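Side-chain contact in periplasmic branched-chain amino acid-binding protein (Burkholderia mallei, PDB 3I09), which probably captures a small substrate in the periplasm, perhaps a branched-chain amino acid or related acid, for uptake by an ABC transporter: residues V118-D123 and D316-G321. Sequence-based numbering, arbitrary orientation.
With AAE (acetoacetic acid), chain C; EDO (1,2-ethanediol), chain M.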
# COMPACT_ATOMS: atom_id res chain seq x y z
N VAL A 118 -11.13 -5.30 -4.49
CA VAL A 118 -10.95 -5.00 -3.10
C VAL A 118 -9.61 -4.27 -2.96
O VAL A 118 -8.60 -4.76 -3.47
CB VAL A 118 -10.94 -6.27 -2.25
CG1 VAL A 118 -10.66 -5.95 -0.77
CG2 VAL A 118 -12.27 -7.00 -2.42
N HIS A 119 -9.61 -3.14 -2.24
CA HIS A 119 -8.37 -2.40 -1.97
C HIS A 119 -8.09 -2.59 -0.48
O HIS A 119 -8.78 -2.05 0.38
CB HIS A 119 -8.49 -0.93 -2.39
CG HIS A 119 -7.16 -0.27 -2.67
ND1 HIS A 119 -7.04 1.08 -2.93
CD2 HIS A 119 -5.91 -0.78 -2.79
CE1 HIS A 119 -5.77 1.38 -3.14
NE2 HIS A 119 -5.06 0.27 -3.06
N TYR A 120 -7.09 -3.42 -0.19
CA TYR A 120 -7.04 -4.08 1.09
C TYR A 120 -6.27 -3.38 2.21
O TYR A 120 -6.70 -3.44 3.37
CB TYR A 120 -6.50 -5.51 0.94
CG TYR A 120 -6.82 -6.44 2.11
CD1 TYR A 120 -8.01 -7.17 2.13
CD2 TYR A 120 -5.89 -6.66 3.14
CE1 TYR A 120 -8.29 -8.07 3.16
CE2 TYR A 120 -6.17 -7.55 4.19
CZ TYR A 120 -7.36 -8.27 4.18
OH TYR A 120 -7.68 -9.14 5.20
N ALA A 121 -5.12 -2.77 1.88
CA ALA A 121 -4.15 -2.35 2.91
C ALA A 121 -4.11 -0.87 3.25
O ALA A 121 -4.06 -0.49 4.43
CB ALA A 121 -2.76 -2.84 2.57
N TYR A 122 -4.09 -0.03 2.23
CA TYR A 122 -3.96 1.43 2.39
C TYR A 122 -4.36 2.07 1.07
O TYR A 122 -4.46 1.39 0.07
CB TYR A 122 -2.54 1.87 2.75
CG TYR A 122 -1.58 1.79 1.61
CD1 TYR A 122 -1.18 0.55 1.11
CD2 TYR A 122 -1.19 2.93 0.92
CE1 TYR A 122 -0.32 0.47 -0.01
CE2 TYR A 122 -0.30 2.86 -0.17
CZ TYR A 122 0.11 1.64 -0.64
OH TYR A 122 0.96 1.58 -1.73
N ASP A 123 -4.60 3.37 1.07
CA ASP A 123 -4.66 4.11 -0.19
C ASP A 123 -4.17 5.52 -0.00
O ASP A 123 -3.84 5.96 1.11
CB ASP A 123 -6.05 4.06 -0.90
CG ASP A 123 -7.16 4.79 -0.15
OD1 ASP A 123 -6.89 5.79 0.53
OD2 ASP A 123 -8.32 4.32 -0.28
N ASP A 316 -8.13 -10.50 12.22
CA ASP A 316 -6.94 -11.32 12.33
C ASP A 316 -5.77 -10.46 12.86
O ASP A 316 -5.98 -9.32 13.30
CB ASP A 316 -6.68 -12.03 11.00
CG ASP A 316 -6.36 -11.08 9.84
OD1 ASP A 316 -6.01 -9.91 10.08
OD2 ASP A 316 -6.41 -11.53 8.67
N PHE A 317 -4.55 -11.03 12.84
CA PHE A 317 -3.37 -10.35 13.34
C PHE A 317 -3.07 -9.03 12.57
O PHE A 317 -2.35 -8.17 13.09
CB PHE A 317 -2.14 -11.27 13.23
CG PHE A 317 -1.61 -11.32 11.85
CD1 PHE A 317 -2.16 -12.17 10.90
CD2 PHE A 317 -0.62 -10.45 11.46
CE1 PHE A 317 -1.71 -12.13 9.59
CE2 PHE A 317 -0.16 -10.45 10.14
CZ PHE A 317 -0.72 -11.30 9.23
N TYR A 318 -3.59 -8.93 11.35
CA TYR A 318 -3.38 -7.76 10.49
C TYR A 318 -4.36 -6.63 10.82
O TYR A 318 -3.94 -5.50 11.05
CB TYR A 318 -3.44 -8.16 9.00
CG TYR A 318 -3.37 -6.94 8.12
CD1 TYR A 318 -2.17 -6.21 8.00
CD2 TYR A 318 -4.49 -6.48 7.43
CE1 TYR A 318 -2.10 -5.04 7.23
CE2 TYR A 318 -4.45 -5.27 6.67
CZ TYR A 318 -3.24 -4.56 6.59
OH TYR A 318 -3.23 -3.38 5.85
N ALA A 319 -5.66 -6.93 10.88
CA ALA A 319 -6.67 -5.91 11.03
C ALA A 319 -7.98 -6.47 11.51
O ALA A 319 -8.27 -7.64 11.34
CB ALA A 319 -6.91 -5.16 9.69
N LYS A 320 -8.76 -5.57 12.10
CA LYS A 320 -10.19 -5.77 12.26
C LYS A 320 -10.86 -4.84 11.27
O LYS A 320 -10.53 -3.66 11.21
CB LYS A 320 -10.67 -5.46 13.66
CG LYS A 320 -9.97 -6.28 14.74
N GLY A 321 -11.77 -5.36 10.46
CA GLY A 321 -12.43 -4.53 9.46
C GLY A 321 -13.48 -5.21 8.63
O GLY A 321 -14.04 -6.23 9.02
O1 AAE C . 0.88 2.55 -5.65
C2 AAE C . 2.11 2.63 -5.86
O3 AAE C . 2.59 2.73 -7.01
C4 AAE C . 3.04 2.67 -4.66
C5 AAE C . 3.51 1.30 -4.29
O8 AAE C . 2.98 0.27 -4.77
C9 AAE C . 4.54 1.25 -3.19
C1 EDO M . -5.77 -10.09 16.62
O1 EDO M . -4.70 -9.16 16.43
C2 EDO M . -5.41 -11.48 16.11
O2 EDO M . -5.40 -12.40 17.19
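Tyr120 and Tyr318 reach across from opposing loops and pass alongside each other in a buried, mainly apolar contact. It joins the loop after strand 117-119, an edge strand of the mixed sheet, to the turn between strands 314-315 and 320-323. The ring planes are near parallel, at 22°, but the centroids lie 5.9 Å apart. The rings are offset so far that little of one lies over the other, and they touch at their CE2 atoms, 3.8 Å from Tyr120 CE2 to Tyr318 CE2. Both side chains extend with CG anti to the backbone N (chi1 -161° in Tyr120, 174° in Tyr318), which carries each hydroxyl toward the opposite segment.

The Tyr318 hydroxyl arrives at Ala121. Its OH lies 3.2 Å from Ala121 CA and 3.4 Å from Ala121 CB, and it hydrogen-bonds to Ser252 OG. The Tyr120 hydroxyl ends near Asp316, with OH 4.4 Å from OD2. Ser285 OG bridges this gap, hydrogen-bonding to both atoms.

Asp316 also shapes the turn that presents Tyr318. Its OD1 accepts from Tyr318 N at 2.9 Å, an Asx turn, and from Ala319 N at 3.1 Å. The first donor comes from above the carboxylate plane and the second nearly along the C-O bond.

Two residues beyond Tyr120, Tyr122 belongs to the acetoacetic acid pocket of this type I periplasmic binding protein; its OH is 3.6 Å from C5 of the ligand. Around the tyrosine pair, helix 278-297 supplies Ser285 and packs Ala282 against Ala121 and Tyr318, while Met329 of strand 329-338 touches both tyrosine side chains.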